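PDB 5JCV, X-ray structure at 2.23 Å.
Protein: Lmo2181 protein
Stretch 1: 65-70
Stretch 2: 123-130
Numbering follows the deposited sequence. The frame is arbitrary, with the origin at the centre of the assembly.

Stretch 1, residues 65-70: DKNTII
Stretch 2, residues 123-130: YYIETEFP

The first stretch enters as a loop and becomes a strand at N67, which runs on past I70. D65 has phi/psi of -57/118, and K66, at -72/-32, makes a brief turn before the chain extends: N67 -141/105, T68 -98/127, I69 -115/132, I70 -119/130. The second stretch opens with a 3-10 segment, Y123 to I125 (-48/-39, -57/-16, -86/6), closed by a backbone hydrogen bond from E126 N to Y123 O of 3.1 Å. It then unwinds through E126 at -62/129, T127 at -112/-9, E128 at -116/126, F129 at -135/93 and P130 at -41/-55. The two chains run in roughly opposite directions, N67 beside T127 (CA to CA 5.5 Å) and I69 beside I125 (CA to CA 7.5 Å). The spacing widens along the strand, and no clear hydrogen bond crosses between the stretches; what crosses is side chains set against backbone carbonyls and against one another, burying 295 Å² summed over both sides.

Strand alternation sets the first rule. N67 and I69 direct their CA-to-CB bonds toward the second stretch, while T68 between them points away and loses no surface to it. K66, just before the strand, also points toward the partner, but its end leads away: with chi1 -78° (m), chi2 -69° (m), chi3 -156° (t) and chi4 175° (t), the chain carries NZ off to a hydrogen bond elsewhere in the structure. Its root does the packing, K66 CB lying 3.8 Å from F129 CD2, oblique to the ring.

F129 points toward the strand with chi1 -57° (m) and chi2 -81°. N67 CB meets this ring at its edge, near the ring plane, 4.3 Å from F129 CE2, so one aromatic side chain serves two consecutive residues.

N67, chi1 t, has the largest area covered by the other stretch. Its amide reaches the backbone where the 3-10 segment gives way to loop, with the modelled OD1 of N67 3.2 Å from Y124 O and 3.2 Å from E126 O. The amide is probably turned over in the model; turned back, it may hydrogen-bond to these carbonyls.

T127, chi1 57° (p), points sideways and sets its methyl against both the backbone and a side chain of the strand: T127 CG2 is 3.5 Å from N67 O and 3.8 Å from I69 CD1. A single methyl thus touches two inward-facing residues of the alternation.

I69, chi1 -57° (m) and chi2 152° (t), extends CD1 to the 3-10 segment, 3.8 Å from I125 O and 4.4 Å from I125 CB. I125 itself points away, with chi1 76° (p) and chi2 172° (t), so its backbone and CB receive the isoleucine. Y124, chi1 81° (p) and chi2 91°, sets off sideways and hydrogen-bonds through OH elsewhere in the structure; its closest contact with I69 is through the backbone, I69 CD1 to Y124 O at 4.4 Å.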

ATOM      1  N   ASP A  65      -2.805  14.915   7.275  1.00 66.16           N
ATOM      2  CA  ASP A  65      -4.290  15.090   7.223  1.00 60.89           C
ATOM      3  C   ASP A  65      -4.825  15.044   8.623  1.00 59.67           C
ATOM      4  O   ASP A  65      -4.642  14.019   9.332  1.00 57.80           O
ATOM      5  CB  ASP A  65      -4.941  13.984   6.423  1.00 60.66           C
ATOM      6  CG  ASP A  65      -4.675  14.106   4.956  1.00 60.75           C
ATOM      7  OD1 ASP A  65      -4.226  15.181   4.561  1.00 62.12           O
ATOM      8  OD2 ASP A  65      -4.852  13.116   4.208  1.00 62.59           O
ATOM      9  N   LYS A  66      -5.440  16.144   9.054  1.00 56.80           N
ATOM     10  CA  LYS A  66      -5.977  16.193  10.404  1.00 58.58           C
ATOM     11  C   LYS A  66      -7.219  15.300  10.479  1.00 59.04           C
ATOM     12  O   LYS A  66      -7.449  14.689  11.500  1.00 59.25           O
ATOM     13  CB  LYS A  66      -6.268  17.635  10.880  1.00 59.67           C
ATOM     14  CG  LYS A  66      -5.034  18.470  11.347  1.00 62.27           C
ATOM     15  CD  LYS A  66      -4.394  17.976  12.684  1.00 63.83           C
ATOM     16  CE  LYS A  66      -3.620  19.099  13.410  1.00 65.60           C
ATOM     17  NZ  LYS A  66      -3.080  18.717  14.748  1.00 67.66           N
ATOM     18  N   ASN A  67      -7.973  15.182   9.381  1.00 58.12           N
ATOM     19  CA  ASN A  67      -9.267  14.471   9.357  1.00 53.43           C
ATOM     20  C   ASN A  67      -9.421  13.681   8.069  1.00 53.23           C
ATOM     21  O   ASN A  67      -9.659  14.238   7.008  1.00 57.43           O
ATOM     22  CB  ASN A  67     -10.436  15.445   9.538  1.00 52.25           C
ATOM     23  CG  ASN A  67     -11.843  14.757   9.520  1.00 54.40           C
ATOM     24  OD1 ASN A  67     -12.875  15.383   9.163  1.00 61.01           O
ATOM     25  ND2 ASN A  67     -11.893  13.500   9.884  1.00 51.85           N
ATOM     26  N   THR A  68      -9.268  12.379   8.196  1.00 51.27           N
ATOM     27  CA  THR A  68      -9.378  11.447   7.115  1.00 53.19           C
ATOM     28  C   THR A  68     -10.802  10.847   7.168  1.00 52.91           C
ATOM     29  O   THR A  68     -11.232  10.312   8.223  1.00 52.74           O
ATOM     30  CB  THR A  68      -8.349  10.316   7.344  1.00 58.25           C
ATOM     31  OG1 THR A  68      -7.011  10.865   7.455  1.00 59.94           O
ATOM     32  CG2 THR A  68      -8.399   9.296   6.249  1.00 59.78           C
ATOM     33  N   ILE A  69     -11.519  10.904   6.044  1.00 47.79           N
ATOM     34  CA  ILE A  69     -12.923  10.483   5.997  1.00 46.01           C
ATOM     35  C   ILE A  69     -13.104   9.268   5.105  1.00 45.08           C
ATOM     36  O   ILE A  69     -12.617   9.218   3.957  1.00 44.44           O
ATOM     37  CB  ILE A  69     -13.834  11.628   5.514  1.00 47.65           C
ATOM     38  CG1 ILE A  69     -13.690  12.864   6.422  1.00 48.06           C
ATOM     39  CG2 ILE A  69     -15.310  11.225   5.490  1.00 47.07           C
ATOM     40  CD1 ILE A  69     -13.985  14.147   5.688  1.00 49.30           C
ATOM     41  N   ILE A  70     -13.820   8.296   5.654  1.00 44.07           N
ATOM     42  CA  ILE A  70     -14.137   7.061   4.987  1.00 43.97           C
ATOM     43  C   ILE A  70     -15.677   6.967   4.890  1.00 45.58           C
ATOM     44  O   ILE A  70     -16.396   7.073   5.896  1.00 45.27           O
ATOM     45  CB  ILE A  70     -13.616   5.836   5.798  1.00 46.06           C
ATOM     46  CG1 ILE A  70     -12.149   5.979   6.223  1.00 47.24           C
ATOM     47  CG2 ILE A  70     -13.752   4.571   4.967  1.00 49.59           C
ATOM     48  CD1 ILE A  70     -11.182   6.195   5.051  1.00 48.00           C
ATOM     49  N   TYR A 123     -20.623  20.300   8.756  1.00 56.55           N
ATOM     50  CA  TYR A 123     -19.399  20.893   9.207  1.00 58.20           C
ATOM     51  C   TYR A 123     -18.261  19.840   9.336  1.00 57.34           C
ATOM     52  O   TYR A 123     -17.096  20.084   8.985  1.00 58.26           O
ATOM     53  CB  TYR A 123     -19.696  21.546  10.542  1.00 62.32           C
ATOM     54  CG  TYR A 123     -18.542  22.287  11.098  1.00 75.37           C
ATOM     55  CD1 TYR A 123     -18.274  23.595  10.681  1.00 80.77           C
ATOM     56  CD2 TYR A 123     -17.686  21.698  12.026  1.00 83.55           C
ATOM     57  CE1 TYR A 123     -17.201  24.305  11.178  1.00 80.92           C
ATOM     58  CE2 TYR A 123     -16.604  22.408  12.528  1.00 87.77           C
ATOM     59  CZ  TYR A 123     -16.380  23.716  12.097  1.00 85.00           C
ATOM     60  OH  TYR A 123     -15.327  24.450  12.571  1.00 97.78           O
ATOM     61  N   TYR A 124     -18.616  18.654   9.815  1.00 52.52           N
ATOM     62  CA  TYR A 124     -17.669  17.574  10.050  1.00 50.49           C
ATOM     63  C   TYR A 124     -16.851  17.146   8.837  1.00 52.13           C
ATOM     64  O   TYR A 124     -15.839  16.445   9.005  1.00 53.42           O
ATOM     65  CB  TYR A 124     -18.410  16.335  10.595  1.00 50.72           C
ATOM     66  CG  TYR A 124     -19.108  15.479   9.559  1.00 49.01           C
ATOM     67  CD1 TYR A 124     -18.447  14.422   8.971  1.00 51.66           C
ATOM     68  CD2 TYR A 124     -20.413  15.723   9.173  1.00 51.25           C
ATOM     69  CE1 TYR A 124     -19.065  13.612   8.044  1.00 53.94           C
ATOM     70  CE2 TYR A 124     -21.055  14.907   8.248  1.00 48.93           C
ATOM     71  CZ  TYR A 124     -20.367  13.857   7.678  1.00 50.55           C
ATOM     72  OH  TYR A 124     -20.924  13.017   6.733  1.00 48.28           O
ATOM     73  N   ILE A 125     -17.262  17.522   7.622  1.00 49.99           N
ATOM     74  CA  ILE A 125     -16.520  17.054   6.448  1.00 52.39           C
ATOM     75  C   ILE A 125     -15.327  17.956   6.088  1.00 57.62           C
ATOM     76  O   ILE A 125     -14.721  17.765   5.019  1.00 55.51           O
ATOM     77  CB  ILE A 125     -17.403  16.913   5.198  1.00 53.11           C
ATOM     78  CG1 ILE A 125     -17.716  18.297   4.575  1.00 61.35           C
ATOM     79  CG2 ILE A 125     -18.638  16.121   5.528  1.00 55.12           C
ATOM     80  CD1 ILE A 125     -18.422  18.259   3.229  1.00 63.64           C
ATOM     81  N   GLU A 126     -15.028  18.955   6.917  1.00 58.01           N
ATOM     82  CA  GLU A 126     -13.842  19.784   6.701  1.00 61.62           C
ATOM     83  C   GLU A 126     -12.577  18.951   6.789  1.00 59.49           C
ATOM     84  O   GLU A 126     -12.391  18.153   7.742  1.00 57.65           O
ATOM     85  CB  GLU A 126     -13.787  20.894   7.724  1.00 69.35           C
ATOM     86  CG  GLU A 126     -12.739  21.938   7.415  1.00 85.36           C
ATOM     87  CD  GLU A 126     -12.954  23.191   8.227  1.00 96.59           C
ATOM     88  OE1 GLU A 126     -14.129  23.471   8.566  1.00103.92           O
ATOM     89  OE2 GLU A 126     -11.953  23.880   8.525  1.00104.66           O
ATOM     90  N   THR A 127     -11.732  19.092   5.770  1.00 59.14           N
ATOM     91  CA  THR A 127     -10.395  18.498   5.776  1.00 61.52           C
ATOM     92  C   THR A 127      -9.223  19.490   5.856  1.00 66.54           C
ATOM     93  O   THR A 127      -8.087  19.064   6.057  1.00 65.49           O
ATOM     94  CB  THR A 127     -10.183  17.564   4.568  1.00 63.75           C
ATOM     95  OG1 THR A 127     -10.398  18.271   3.338  1.00 62.60           O
ATOM     96  CG2 THR A 127     -11.149  16.394   4.656  1.00 66.10           C
ATOM     97  N   GLU A 128      -9.486  20.785   5.735  1.00 69.69           N
ATOM     98  CA  GLU A 128      -8.433  21.789   5.643  1.00 77.14           C
ATOM     99  C   GLU A 128      -8.507  22.713   6.853  1.00 76.52           C
ATOM    100  O   GLU A 128      -9.559  23.250   7.178  1.00 75.41           O
ATOM    101  CB  GLU A 128      -8.570  22.574   4.332  1.00 88.49           C
ATOM    102  CG  GLU A 128      -8.029  21.828   3.110  1.00 96.25           C
ATOM    103  CD  GLU A 128      -8.824  22.099   1.827  1.00107.74           C
ATOM    104  OE1 GLU A 128      -8.962  23.287   1.436  1.00108.86           O
ATOM    105  OE2 GLU A 128      -9.311  21.116   1.202  1.00109.87           O
ATOM    106  N   PHE A 129      -7.384  22.849   7.550  1.00 81.38           N
ATOM    107  CA  PHE A 129      -7.324  23.621   8.795  1.00 83.52           C
ATOM    108  C   PHE A 129      -6.074  24.515   8.771  1.00 91.84           C
ATOM    109  O   PHE A 129      -5.001  24.039   9.143  1.00 81.79           O
ATOM    110  CB  PHE A 129      -7.299  22.661   9.991  1.00 76.89           C
ATOM    111  CG  PHE A 129      -8.482  21.734  10.024  1.00 72.89           C
ATOM    112  CD1 PHE A 129      -9.707  22.173  10.527  1.00 71.48           C
ATOM    113  CD2 PHE A 129      -8.396  20.451   9.491  1.00 70.31           C
ATOM    114  CE1 PHE A 129     -10.821  21.345  10.520  1.00 66.00           C
ATOM    115  CE2 PHE A 129      -9.509  19.611   9.484  1.00 66.93           C
ATOM    116  CZ  PHE A 129     -10.719  20.062  10.001  1.00 65.11           C
ATOM    117  N   PRO A 130      -6.206  25.796   8.304  1.00 96.47           N
ATOM    118  CA  PRO A 130      -5.031  26.692   8.167  1.00105.61           C
ATOM    119  C   PRO A 130      -4.085  26.559   9.347  1.00109.60           C
ATOM    120  O   PRO A 130      -2.914  26.213   9.166  1.00110.14           O
ATOM    121  CB  PRO A 130      -5.645  28.100   8.116  1.00105.72           C
ATOM    122  CG  PRO A 130      -7.038  27.892   7.608  1.00105.30           C
ATOM    123  CD  PRO A 130      -7.446  26.455   7.851  1.00 96.87           C
TER